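Local structure of DNA photolyase (Agrobacterium tumefaciens, 4U63) at residues G358-N362 with R363-I367; K382-K385 with W386-T390; D393-P396 with A397-A400. The protein probably repairs cyclobutane pyrimidine dimers in ultraviolet-damaged DNA, using light, a flavin cofactor (FAD) and a methenyltetrahydrofolate antenna. All coordinates share one frame; numbering follows the deposited sequence. Where two conformers were deposited one is given.

Interaction 1: residues G358-N362 with R363-I367; sequences GTMHN and RVRMI. With FAD (flavin-adenine dinucleotide), chain C.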
loop_
_atom_site.group_PDB
_atom_site.type_symbol
_atom_site.label_atom_id
_atom_site.label_comp_id
_atom_site.label_asym_id
_atom_site.label_seq_id
_atom_site.Cartn_x
_atom_site.Cartn_y
_atom_site.Cartn_z
ATOM N N GLY A 358 6.742 0.705 9.980
ATOM C CA GLY A 358 6.022 0.016 8.923
ATOM C C GLY A 358 5.745 0.862 7.702
ATOM O O GLY A 358 4.863 0.535 6.914
ATOM N N THR A 359 6.504 1.939 7.533
ATOM C CA THR A 359 6.354 2.806 6.378
ATOM C C THR A 359 7.655 3.546 6.120
ATOM O O THR A 359 8.557 3.530 6.941
ATOM C CB THR A 359 5.191 3.803 6.563
ATOM O OG1 THR A 359 4.878 4.411 5.311
ATOM C CG2 THR A 359 5.521 4.875 7.608
ATOM N N MET A 360 7.732 4.203 4.972
ATOM C CA MET A 360 8.904 4.979 4.622
ATOM C C MET A 360 8.474 6.138 3.751
ATOM O O MET A 360 7.588 5.989 2.896
ATOM C CB MET A 360 9.927 4.101 3.893
ATOM C CG MET A 360 11.302 4.742 3.722
ATOM S SD MET A 360 12.428 3.826 2.658
ATOM C CE MET A 360 12.299 2.176 3.358
ATOM N N HIS A 361 9.093 7.294 3.961
ATOM C CA HIS A 361 8.812 8.464 3.113
ATOM C C HIS A 361 9.083 8.114 1.645
ATOM O O HIS A 361 10.075 7.458 1.348
ATOM C CB HIS A 361 9.680 9.634 3.547
ATOM C CG HIS A 361 9.327 10.916 2.877
ATOM N ND1 HIS A 361 9.857 11.279 1.666
ATOM C CD2 HIS A 361 8.493 11.918 3.243
ATOM C CE1 HIS A 361 9.376 12.456 1.311
ATOM N NE2 HIS A 361 8.543 12.866 2.251
ATOM N N ASN A 362 8.215 8.559 0.729
ATOM C CA ASN A 362 8.351 8.172 -0.688
ATOM C C ASN A 362 9.700 8.502 -1.332
ATOM O O ASN A 362 10.261 7.687 -2.077
ATOM C CB ASN A 362 7.258 8.781 -1.564
ATOM C CG ASN A 362 7.441 8.409 -3.043
ATOM O OD1 ASN A 362 7.212 7.266 -3.436
ATOM N ND2 ASN A 362 7.894 9.368 -3.856
ATOM N N ARG A 363 10.197 9.704 -1.086
ATOM C CA ARG A 363 11.519 10.087 -1.593
ATOM C C ARG A 363 12.584 9.093 -1.140
ATOM O O ARG A 363 13.444 8.693 -1.917
ATOM C CB ARG A 363 11.889 11.510 -1.176
ATOM C CG ARG A 363 13.294 11.963 -1.565
ATOM C CD ARG A 363 13.610 11.803 -3.043
ATOM N NE ARG A 363 12.742 12.604 -3.898
ATOM C CZ ARG A 363 12.888 12.726 -5.217
ATOM N NH1 ARG A 363 13.874 12.094 -5.859
ATOM N NH2 ARG A 363 12.041 13.485 -5.909
ATOM N N VAL A 364 12.498 8.681 0.117
ATOM C CA VAL A 364 13.481 7.770 0.671
ATOM C C VAL A 364 13.259 6.349 0.114
ATOM O O VAL A 364 14.236 5.603 -0.077
ATOM C CB VAL A 364 13.517 7.849 2.217
ATOM C CG1 VAL A 364 14.635 6.994 2.755
ATOM C CG2 VAL A 364 13.727 9.300 2.666
ATOM N N ARG A 365 12.003 5.969 -0.171
ATOM C CA ARG A 365 11.761 4.689 -0.870
ATOM C C ARG A 365 12.515 4.640 -2.193
ATOM O O ARG A 365 13.138 3.629 -2.520
ATOM C CB ARG A 365 10.275 4.423 -1.121
ATOM C CG ARG A 365 9.451 4.238 0.124
ATOM C CD ARG A 365 8.089 3.629 -0.150
ATOM N NE ARG A 365 7.155 3.962 0.918
ATOM C CZ ARG A 365 5.973 3.387 1.155
ATOM N NH1 ARG A 365 5.514 2.373 0.422
ATOM N NH2 ARG A 365 5.241 3.837 2.168
ATOM N N MET A 366 12.457 5.734 -2.955
ATOM C CA MET A 366 13.172 5.799 -4.230
ATOM C C MET A 366 14.687 5.675 -4.011
ATOM O O MET A 366 15.374 4.958 -4.734
ATOM C CB MET A 366 12.857 7.101 -4.971
ATOM C CG MET A 366 11.406 7.262 -5.381
ATOM S SD MET A 366 11.086 8.895 -6.087
ATOM C CE MET A 366 11.969 8.739 -7.634
ATOM N N ILE A 367 15.198 6.370 -2.998
ATOM C CA ILE A 367 16.633 6.344 -2.688
ATOM C C ILE A 367 17.096 4.950 -2.258
ATOM O O ILE A 367 18.128 4.478 -2.745
ATOM C CB ILE A 367 17.011 7.393 -1.617
ATOM C CG1 ILE A 367 16.802 8.815 -2.175
ATOM C CG2 ILE A 367 18.466 7.228 -1.180
ATOM C CD1 ILE A 367 16.773 9.897 -1.118
HETATM P PA FAD C . 0.697 10.942 -0.013
HETATM O O1A FAD C . 1.824 11.782 -0.521
HETATM O O2A FAD C . -0.210 11.510 1.027
HETATM O O5B FAD C . -0.112 10.443 -1.307
HETATM C C5B FAD C . -1.501 10.095 -1.251
HETATM C C4B FAD C . -1.756 8.700 -1.800
HETATM O O4B FAD C . -1.355 8.598 -3.165
HETATM C C3B FAD C . -0.991 7.615 -1.078
HETATM O O3B FAD C . -1.614 7.248 0.164
HETATM C C2B FAD C . -0.971 6.510 -2.112
HETATM O O2B FAD C . -2.189 5.763 -2.108
HETATM C C1B FAD C . -0.864 7.270 -3.410
HETATM N N9A FAD C . 0.520 7.401 -3.919
HETATM C C8A FAD C . 1.367 8.413 -3.660
HETATM N N7A FAD C . 2.539 8.247 -4.306
HETATM C C5A FAD C . 2.446 7.106 -5.021
HETATM C C6A FAD C . 3.338 6.359 -5.912
HETATM N N6A FAD C . 4.576 6.822 -6.175
HETATM N N1A FAD C . 2.863 5.208 -6.440
HETATM C C2A FAD C . 1.622 4.746 -6.162
HETATM N N3A FAD C . 0.759 5.392 -5.351
HETATM C C4A FAD C . 1.116 6.551 -4.765
HETATM N N1 FAD C . 2.648 2.843 -2.199
HETATM C C2 FAD C . 1.721 1.997 -1.698
HETATM O O2 FAD C . 0.580 2.462 -1.480
HETATM N N3 FAD C . 2.002 0.695 -1.441
HETATM C C4 FAD C . 3.229 0.162 -1.674
HETATM O O4 FAD C . 3.480 -1.051 -1.449
HETATM C C4X FAD C . 4.292 1.035 -2.211
HETATM N N5 FAD C . 5.564 0.602 -2.455
HETATM C C5X FAD C . 6.503 1.444 -2.976
HETATM C C6 FAD C . 7.790 0.999 -3.253
HETATM C C7 FAD C . 8.763 1.856 -3.774
HETATM C C7M FAD C . 10.159 1.353 -4.067
HETATM C C8 FAD C . 8.429 3.273 -4.035
HETATM C C8M FAD C . 9.439 4.246 -4.605
HETATM C C9 FAD C . 7.163 3.720 -3.763
HETATM C C9A FAD C . 6.173 2.879 -3.248
HETATM N N10 FAD C . 4.859 3.355 -2.961
HETATM C C10 FAD C . 3.911 2.449 -2.455
HETATM C "C1'" FAD C . 4.440 4.729 -3.262
HETATM C "C2'" FAD C . 4.565 5.809 -2.210
HETATM O "O2'" FAD C . 5.914 5.846 -1.729
HETATM C "C3'" FAD C . 3.576 5.625 -1.076
HETATM O "O3'" FAD C . 2.245 5.524 -1.575
HETATM C "C4'" FAD C . 3.683 6.817 -0.126
HETATM O "O4'" FAD C . 4.947 6.775 0.533
HETATM C "C5'" FAD C . 2.561 6.756 0.890
HETATM O "O5'" FAD C . 2.617 7.851 1.816
HETATM P P FAD C . 1.354 8.838 1.918
HETATM O O1P FAD C . 1.630 9.827 2.996
HETATM O O2P FAD C . 0.084 8.048 2.066
HETATM O O3P FAD C . 1.372 9.549 0.477
#
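Met360 O is gripped by two nitrogens of Arg365. NE donates at 2.9 Å from Met360 O and is nearly straight, with an N-H...O angle of 167°. NH2 adds a longer bond to the same oxygen, in the carbonyl plane and on a lone pair. This side-on grip joins the loop 358-362 to the start of helix 362-375 and forms part of the FAD pocket of the photolyase helical domain. The oxygen lies in the guanidinium plane, so the two bonds fix the rotation of that group. FAD O2' sits over one face of it, 3.4 Å above the plane. Arg365 is extended from CG to NE, which brings NH1 to 3.2 Å from C4X of the isoalloxazine. NH2 also forms a salt bridge with Asp393 OD2. The positive charge may, even when partly balanced by Asp393, favour a reduced, anionic flavin.

Asn362 holds the ribityl chain: its OD1 accepts from FAD O2' at 2.6 Å. A chi1 of 178°, with CG anti to the backbone N, points the amide off the helix start at the ribityl hydroxyl.

His361 is the N-cap residue. Its ND1 accepts a weak bond from Arg363 N, and the CB of Arg363 lies at the ring edge. Met360 crosses Val364 at about a right angle, with Met360 SD 3.9 Å from Val364 CG1.

Interaction 2: residues K382-K385 with W386-T390; sequences KGEK and WFRDT. With MHF (5,10-methenyl-6,7,8-trihydrofolic acid), chain B.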
loop_
_atom_site.group_PDB
_atom_site.type_symbol
_atom_site.label_atom_id
_atom_site.label_comp_id
_atom_site.label_asym_id
_atom_site.label_seq_id
_atom_site.Cartn_x
_atom_site.Cartn_y
_atom_site.Cartn_z
ATOM N N LYS A 382 14.076 -8.867 -4.817
ATOM C CA LYS A 382 14.406 -9.074 -3.402
ATOM C C LYS A 382 13.973 -7.877 -2.560
ATOM O O LYS A 382 13.445 -8.046 -1.464
ATOM C CB LYS A 382 15.891 -9.357 -3.221
ATOM C CG LYS A 382 16.296 -10.722 -3.771
ATOM C CD LYS A 382 17.800 -10.879 -3.865
ATOM C CE LYS A 382 18.479 -10.955 -2.509
ATOM N NZ LYS A 382 18.078 -12.156 -1.727
ATOM N N GLY A 383 14.195 -6.673 -3.075
ATOM C CA GLY A 383 13.727 -5.456 -2.402
ATOM C C GLY A 383 12.205 -5.396 -2.331
ATOM O O GLY A 383 11.628 -5.040 -1.303
ATOM N N GLU A 384 11.560 -5.738 -3.444
ATOM C CA GLU A 384 10.104 -5.810 -3.518
ATOM C C GLU A 384 9.547 -6.741 -2.431
ATOM O O GLU A 384 8.586 -6.389 -1.721
ATOM C CB GLU A 384 9.687 -6.285 -4.926
ATOM C CG GLU A 384 8.212 -6.094 -5.262
ATOM C CD GLU A 384 7.296 -7.224 -4.807
ATOM O OE1 GLU A 384 7.772 -8.331 -4.484
ATOM O OE2 GLU A 384 6.068 -7.000 -4.782
ATOM N N LYS A 385 10.152 -7.927 -2.297
ATOM C CA LYS A 385 9.727 -8.899 -1.287
ATOM C C LYS A 385 9.941 -8.386 0.130
ATOM O O LYS A 385 9.103 -8.601 0.991
ATOM C CB LYS A 385 10.443 -10.240 -1.464
ATOM C CG LYS A 385 9.986 -11.001 -2.689
ATOM C CD LYS A 385 10.586 -12.395 -2.782
ATOM C CE LYS A 385 10.201 -13.083 -4.087
ATOM N NZ LYS A 385 10.638 -12.345 -5.297
ATOM N N TRP A 386 11.055 -7.702 0.370
ATOM C CA TRP A 386 11.324 -7.132 1.700
ATOM C C TRP A 386 10.242 -6.105 2.052
ATOM O O TRP A 386 9.685 -6.127 3.146
ATOM C CB TRP A 386 12.707 -6.474 1.776
ATOM C CG TRP A 386 12.969 -5.863 3.136
ATOM C CD1 TRP A 386 12.957 -4.529 3.463
ATOM C CD2 TRP A 386 13.240 -6.567 4.351
ATOM N NE1 TRP A 386 13.218 -4.369 4.805
ATOM C CE2 TRP A 386 13.396 -5.599 5.373
ATOM C CE3 TRP A 386 13.375 -7.915 4.676
ATOM C CZ2 TRP A 386 13.678 -5.945 6.701
ATOM C CZ3 TRP A 386 13.666 -8.261 6.008
ATOM C CH2 TRP A 386 13.811 -7.279 6.993
ATOM N N PHE A 387 9.928 -5.231 1.093
ATOM C CA PHE A 387 8.871 -4.231 1.277
ATOM C C PHE A 387 7.516 -4.889 1.527
ATOM O O PHE A 387 6.741 -4.419 2.344
ATOM C CB PHE A 387 8.779 -3.304 0.057
ATOM C CG PHE A 387 9.707 -2.109 0.103
ATOM C CD1 PHE A 387 10.909 -2.125 0.819
ATOM C CD2 PHE A 387 9.377 -0.957 -0.596
ATOM C CE1 PHE A 387 11.743 -1.016 0.832
ATOM C CE2 PHE A 387 10.212 0.153 -0.580
ATOM C CZ PHE A 387 11.392 0.129 0.132
ATOM N N ARG A 388 7.235 -5.973 0.811
ATOM C CA ARG A 388 5.996 -6.734 1.008
ATOM C C ARG A 388 5.811 -7.203 2.450
ATOM O O ARG A 388 4.685 -7.253 2.940
ATOM C CB ARG A 388 5.936 -7.951 0.070
ATOM C CG ARG A 388 4.938 -7.818 -1.064
ATOM C CD ARG A 388 5.127 -8.887 -2.142
ATOM N NE ARG A 388 5.494 -10.197 -1.596
ATOM C CZ ARG A 388 6.220 -11.122 -2.236
ATOM N NH1 ARG A 388 6.690 -10.908 -3.470
ATOM N NH2 ARG A 388 6.490 -12.278 -1.629
ATOM N N ASP A 389 6.913 -7.550 3.116
ATOM C CA ASP A 389 6.860 -8.063 4.488
ATOM C C ASP A 389 6.838 -6.968 5.548
ATOM O O ASP A 389 6.425 -7.227 6.696
ATOM C CB ASP A 389 8.047 -8.998 4.758
ATOM C CG ASP A 389 7.842 -9.873 6.006
ATOM O OD1 ASP A 389 6.729 -10.407 6.228
ATOM O OD2 ASP A 389 8.802 -10.042 6.770
ATOM N N THR A 390 7.275 -5.761 5.184
ATOM C CA THR A 390 7.531 -4.707 6.180
ATOM C C THR A 390 6.652 -3.459 6.086
ATOM O O THR A 390 6.571 -2.699 7.049
ATOM C CB THR A 390 9.000 -4.261 6.123
ATOM O OG1 THR A 390 9.340 -3.907 4.777
ATOM C CG2 THR A 390 9.917 -5.385 6.598
HETATM N N1 MHF B . 7.819 -5.149 9.498
HETATM C C2 MHF B . 8.258 -4.036 10.094
HETATM N NA2 MHF B . 7.897 -2.855 9.555
HETATM N N3 MHF B . 9.038 -4.061 11.227
HETATM C C4 MHF B . 9.415 -5.229 11.777
HETATM O O4 MHF B . 10.125 -5.271 12.796
HETATM C C4A MHF B . 8.948 -6.471 11.145
HETATM N N5 MHF B . 9.291 -7.745 11.562
HETATM C C6 MHF B . 9.184 -8.905 10.673
HETATM C C7 MHF B . 7.811 -8.804 10.001
HETATM N N8 MHF B . 7.660 -7.496 9.351
HETATM C C8A MHF B . 8.126 -6.370 9.937
HETATM C C9 MHF B . 9.428 -10.113 11.599
HETATM N N10 MHF B . 9.564 -9.530 12.949
HETATM C C11 MHF B . 9.918 -8.130 12.776
HETATM C C12 MHF B . 11.712 -11.542 15.995
HETATM C C13 MHF B . 12.098 -10.242 15.636
HETATM C C14 MHF B . 11.426 -9.561 14.637
HETATM C C15 MHF B . 10.348 -10.171 13.957
HETATM C C16 MHF B . 9.948 -11.447 14.331
HETATM C C17 MHF B . 10.624 -12.129 15.339
HETATM C C MHF B . 12.410 -12.300 17.094
HETATM O O MHF B . 11.886 -13.335 17.476
HETATM N N MHF B . 13.515 -11.801 17.665
HETATM C CA MHF B . 14.164 -12.357 18.842
HETATM C CB MHF B . 15.555 -12.908 18.528
HETATM C CG MHF B . 15.693 -13.472 17.116
HETATM C CD MHF B . 15.875 -12.428 16.028
HETATM O OE1 MHF B . 16.073 -11.232 16.329
HETATM O OE2 MHF B . 15.816 -12.804 14.839
HETATM C CT MHF B . 14.274 -11.291 19.903
HETATM O O1 MHF B . 13.569 -11.404 20.929
HETATM O O2 MHF B . 15.054 -10.324 19.733
#
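Arg388 and Lys385 lie side by side and point the same way, although both carry positive charge. Lys385 NZ and Arg388 NH1 are 4.6 Å apart. The aliphatic part of Lys385 lies over one face of the guanidinium, with Lys385 CG 3.4 Å from Arg388 NH1. Glu384 would be expected to offset some of this charge. Its OE1 takes Arg388 NH1 at 3.0 Å in a salt bridge, using the syn lone pair. OE1 lies 31° out of the guanidinium plane. Glu384 reaches it through a bend at chi2 (-86°). Glu384 and Lys385 each have two conformers; the salt bridge and charge separation are those of one.

These are i to i+3 and i to i+4 contacts along helix 380-390 of the photolyase FAD-binding region. The backbone N-H groups of Trp386 to Asp389 donate to the carbonyls of Lys382 to Lys385.

At the C-terminal end, Thr390 OG1 donates to Trp386 O at 2.8 Å, from above the carbonyl plane. Thr390 CG2 sits 3.6 Å above one face of the Trp386 ring. The last two carbonyls take the antenna pterin: MHF N8 donates to Asp389 O at 2.9 Å, and MHF NA2 to Thr390 O at 2.8 Å.

Interaction 3: residues D393-P396 with A397-A400; sequences DADP and ASNA. With FAD (flavin-adenine dinucleotide), chain C.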
loop_
_atom_site.group_PDB
_atom_site.type_symbol
_atom_site.label_atom_id
_atom_site.label_comp_id
_atom_site.label_asym_id
_atom_site.label_seq_id
_atom_site.Cartn_x
_atom_site.Cartn_y
_atom_site.Cartn_z
ATOM N N ASP A 393 1.411 -0.604 4.165
ATOM C CA ASP A 393 0.705 -0.230 2.915
ATOM C C ASP A 393 1.039 -1.092 1.709
ATOM O O ASP A 393 0.636 -0.750 0.586
ATOM C CB ASP A 393 0.881 1.283 2.577
ATOM C CG ASP A 393 2.309 1.673 2.158
ATOM O OD1 ASP A 393 3.141 0.819 1.764
ATOM O OD2 ASP A 393 2.608 2.881 2.231
ATOM N N ALA A 394 1.740 -2.216 1.922
ATOM C CA ALA A 394 2.136 -3.074 0.812
ATOM C C ALA A 394 0.968 -3.300 -0.133
ATOM O O ALA A 394 -0.104 -3.765 0.281
ATOM C CB ALA A 394 2.678 -4.399 1.312
ATOM N N ASP A 395 1.191 -2.986 -1.408
ATOM C CA ASP A 395 0.148 -3.059 -2.419
ATOM C C ASP A 395 0.688 -3.808 -3.641
ATOM O O ASP A 395 1.793 -3.511 -4.104
ATOM C CB ASP A 395 -0.322 -1.647 -2.768
ATOM C CG ASP A 395 -1.474 -1.648 -3.715
ATOM O OD1 ASP A 395 -1.218 -1.804 -4.933
ATOM O OD2 ASP A 395 -2.633 -1.521 -3.237
ATOM N N PRO A 396 -0.079 -4.783 -4.165
ATOM C CA PRO A 396 0.444 -5.612 -5.269
ATOM C C PRO A 396 0.693 -4.844 -6.576
ATOM O O PRO A 396 1.469 -5.293 -7.412
ATOM C CB PRO A 396 -0.652 -6.666 -5.459
ATOM C CG PRO A 396 -1.891 -6.002 -4.973
ATOM C CD PRO A 396 -1.469 -5.152 -3.826
ATOM N N ALA A 397 0.039 -3.700 -6.750
ATOM C CA ALA A 397 0.264 -2.864 -7.915
ATOM C C ALA A 397 1.336 -1.819 -7.636
ATOM O O ALA A 397 2.295 -1.693 -8.388
ATOM C CB ALA A 397 -1.022 -2.197 -8.316
ATOM N N SER A 398 1.188 -1.068 -6.545
ATOM C CA SER A 398 2.087 0.069 -6.317
ATOM C C SER A 398 3.509 -0.318 -5.960
ATOM O O SER A 398 4.450 0.334 -6.390
ATOM C CB SER A 398 1.522 1.001 -5.258
ATOM O OG SER A 398 0.249 1.462 -5.632
ATOM N N ASN A 399 3.671 -1.383 -5.183
ATOM C CA ASN A 399 5.003 -1.838 -4.820
ATOM C C ASN A 399 5.766 -2.296 -6.076
ATOM O O ASN A 399 6.832 -1.762 -6.400
ATOM C CB ASN A 399 4.907 -2.954 -3.779
ATOM C CG ASN A 399 6.216 -3.216 -3.062
ATOM O OD1 ASN A 399 7.028 -2.314 -2.860
ATOM N ND2 ASN A 399 6.421 -4.466 -2.661
ATOM N N ALA A 400 5.188 -3.247 -6.800
ATOM C CA ALA A 400 5.791 -3.756 -8.037
ATOM C C ALA A 400 6.088 -2.659 -9.054
ATOM O O ALA A 400 7.185 -2.588 -9.601
ATOM C CB ALA A 400 4.889 -4.809 -8.675
HETATM P PA FAD C . 0.697 10.942 -0.013
HETATM O O1A FAD C . 1.824 11.782 -0.521
HETATM O O2A FAD C . -0.210 11.510 1.027
HETATM O O5B FAD C . -0.112 10.443 -1.307
HETATM C C5B FAD C . -1.501 10.095 -1.251
HETATM C C4B FAD C . -1.756 8.700 -1.800
HETATM O O4B FAD C . -1.355 8.598 -3.165
HETATM C C3B FAD C . -0.991 7.615 -1.078
HETATM O O3B FAD C . -1.614 7.248 0.164
HETATM C C2B FAD C . -0.971 6.510 -2.112
HETATM O O2B FAD C . -2.189 5.763 -2.108
HETATM C C1B FAD C . -0.864 7.270 -3.410
HETATM N N9A FAD C . 0.520 7.401 -3.919
HETATM C C8A FAD C . 1.367 8.413 -3.660
HETATM N N7A FAD C . 2.539 8.247 -4.306
HETATM C C5A FAD C . 2.446 7.106 -5.021
HETATM C C6A FAD C . 3.338 6.359 -5.912
HETATM N N6A FAD C . 4.576 6.822 -6.175
HETATM N N1A FAD C . 2.863 5.208 -6.440
HETATM C C2A FAD C . 1.622 4.746 -6.162
HETATM N N3A FAD C . 0.759 5.392 -5.351
HETATM C C4A FAD C . 1.116 6.551 -4.765
HETATM N N1 FAD C . 2.648 2.843 -2.199
HETATM C C2 FAD C . 1.721 1.997 -1.698
HETATM O O2 FAD C . 0.580 2.462 -1.480
HETATM N N3 FAD C . 2.002 0.695 -1.441
HETATM C C4 FAD C . 3.229 0.162 -1.674
HETATM O O4 FAD C . 3.480 -1.051 -1.449
HETATM C C4X FAD C . 4.292 1.035 -2.211
HETATM N N5 FAD C . 5.564 0.602 -2.455
HETATM C C5X FAD C . 6.503 1.444 -2.976
HETATM C C6 FAD C . 7.790 0.999 -3.253
HETATM C C7 FAD C . 8.763 1.856 -3.774
HETATM C C7M FAD C . 10.159 1.353 -4.067
HETATM C C8 FAD C . 8.429 3.273 -4.035
HETATM C C8M FAD C . 9.439 4.246 -4.605
HETATM C C9 FAD C . 7.163 3.720 -3.763
HETATM C C9A FAD C . 6.173 2.879 -3.248
HETATM N N10 FAD C . 4.859 3.355 -2.961
HETATM C C10 FAD C . 3.911 2.449 -2.455
HETATM C "C1'" FAD C . 4.440 4.729 -3.262
HETATM C "C2'" FAD C . 4.565 5.809 -2.210
HETATM O "O2'" FAD C . 5.914 5.846 -1.729
HETATM C "C3'" FAD C . 3.576 5.625 -1.076
HETATM O "O3'" FAD C . 2.245 5.524 -1.575
HETATM C "C4'" FAD C . 3.683 6.817 -0.126
HETATM O "O4'" FAD C . 4.947 6.775 0.533
HETATM C "C5'" FAD C . 2.561 6.756 0.890
HETATM O "O5'" FAD C . 2.617 7.851 1.816
HETATM P P FAD C . 1.354 8.838 1.918
HETATM O O1P FAD C . 1.630 9.827 2.996
HETATM O O2P FAD C . 0.084 8.048 2.066
HETATM O O3P FAD C . 1.372 9.549 0.477
HETATM O O HOH W 1 3.761 -5.733 -5.538
#
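Asp395 OD1 takes two backbone N-H groups at the start of helix 398-407. Ala397 N is 2.9 Å from Asp395 OD1, and Ser398 N is 3.0 Å from the same oxygen. Both meet OD1 on its anti side but from opposite faces of the carboxylate plane. With chi1 near 180° (-175°), the carboxylate swings to the side of its own carbonyl and meets these amides. This is a helix-capping arrangement: Asp395 precedes the turn into the helix, and Asp395 O also accepts from Asn399 N. The other carboxylate oxygen, OD2, is hydrogen-bonded to Tyr304 OH.

One water lies between Pro396 O, to which it can donate, and Ala400 N, which makes a weak bond to it.

The loop before the helix also holds the pyrimidine edge of the flavin in the photolyase FAD pocket. FAD N3 donates to Asp393 O at 2.8 Å, and Asp395 N donates to FAD O4 at 3.0 Å.

Two side-chain carbons pack against the ring: Ser398 CB lies 3.7 Å from FAD C2, and Asn399 CB is 3.3 Å from FAD O4. Asn399 OD1 is 3.3 Å from FAD N5. Asn399 ND2 is probably hydrogen-bonded to Glu384 O, which leaves OD1 turned to the flavin. An amide oxygen so near N5 could favour a protonated N5, consistent with a pocket that tunes the flavin redox state.

Overall arrangement
From the N terminus, interaction 1 comes first, in the loop between helices 345-357 and 362-375 and the helix start that follows. Interaction 2 follows within helix 380-390, and interaction 3 lies at the turn into helix 398-407. Each is local, and they run in series with no nesting or crossing. None closes a long loop. They meet in space: Phe387 of interaction 2 packs against Met360 and Arg365 of interaction 1. A salt bridge joins interactions 1 and 3, and a probable hydrogen bond joins interactions 2 and 3. Together they tie three successive helices around FAD, with the antenna at the end of helix 380-390.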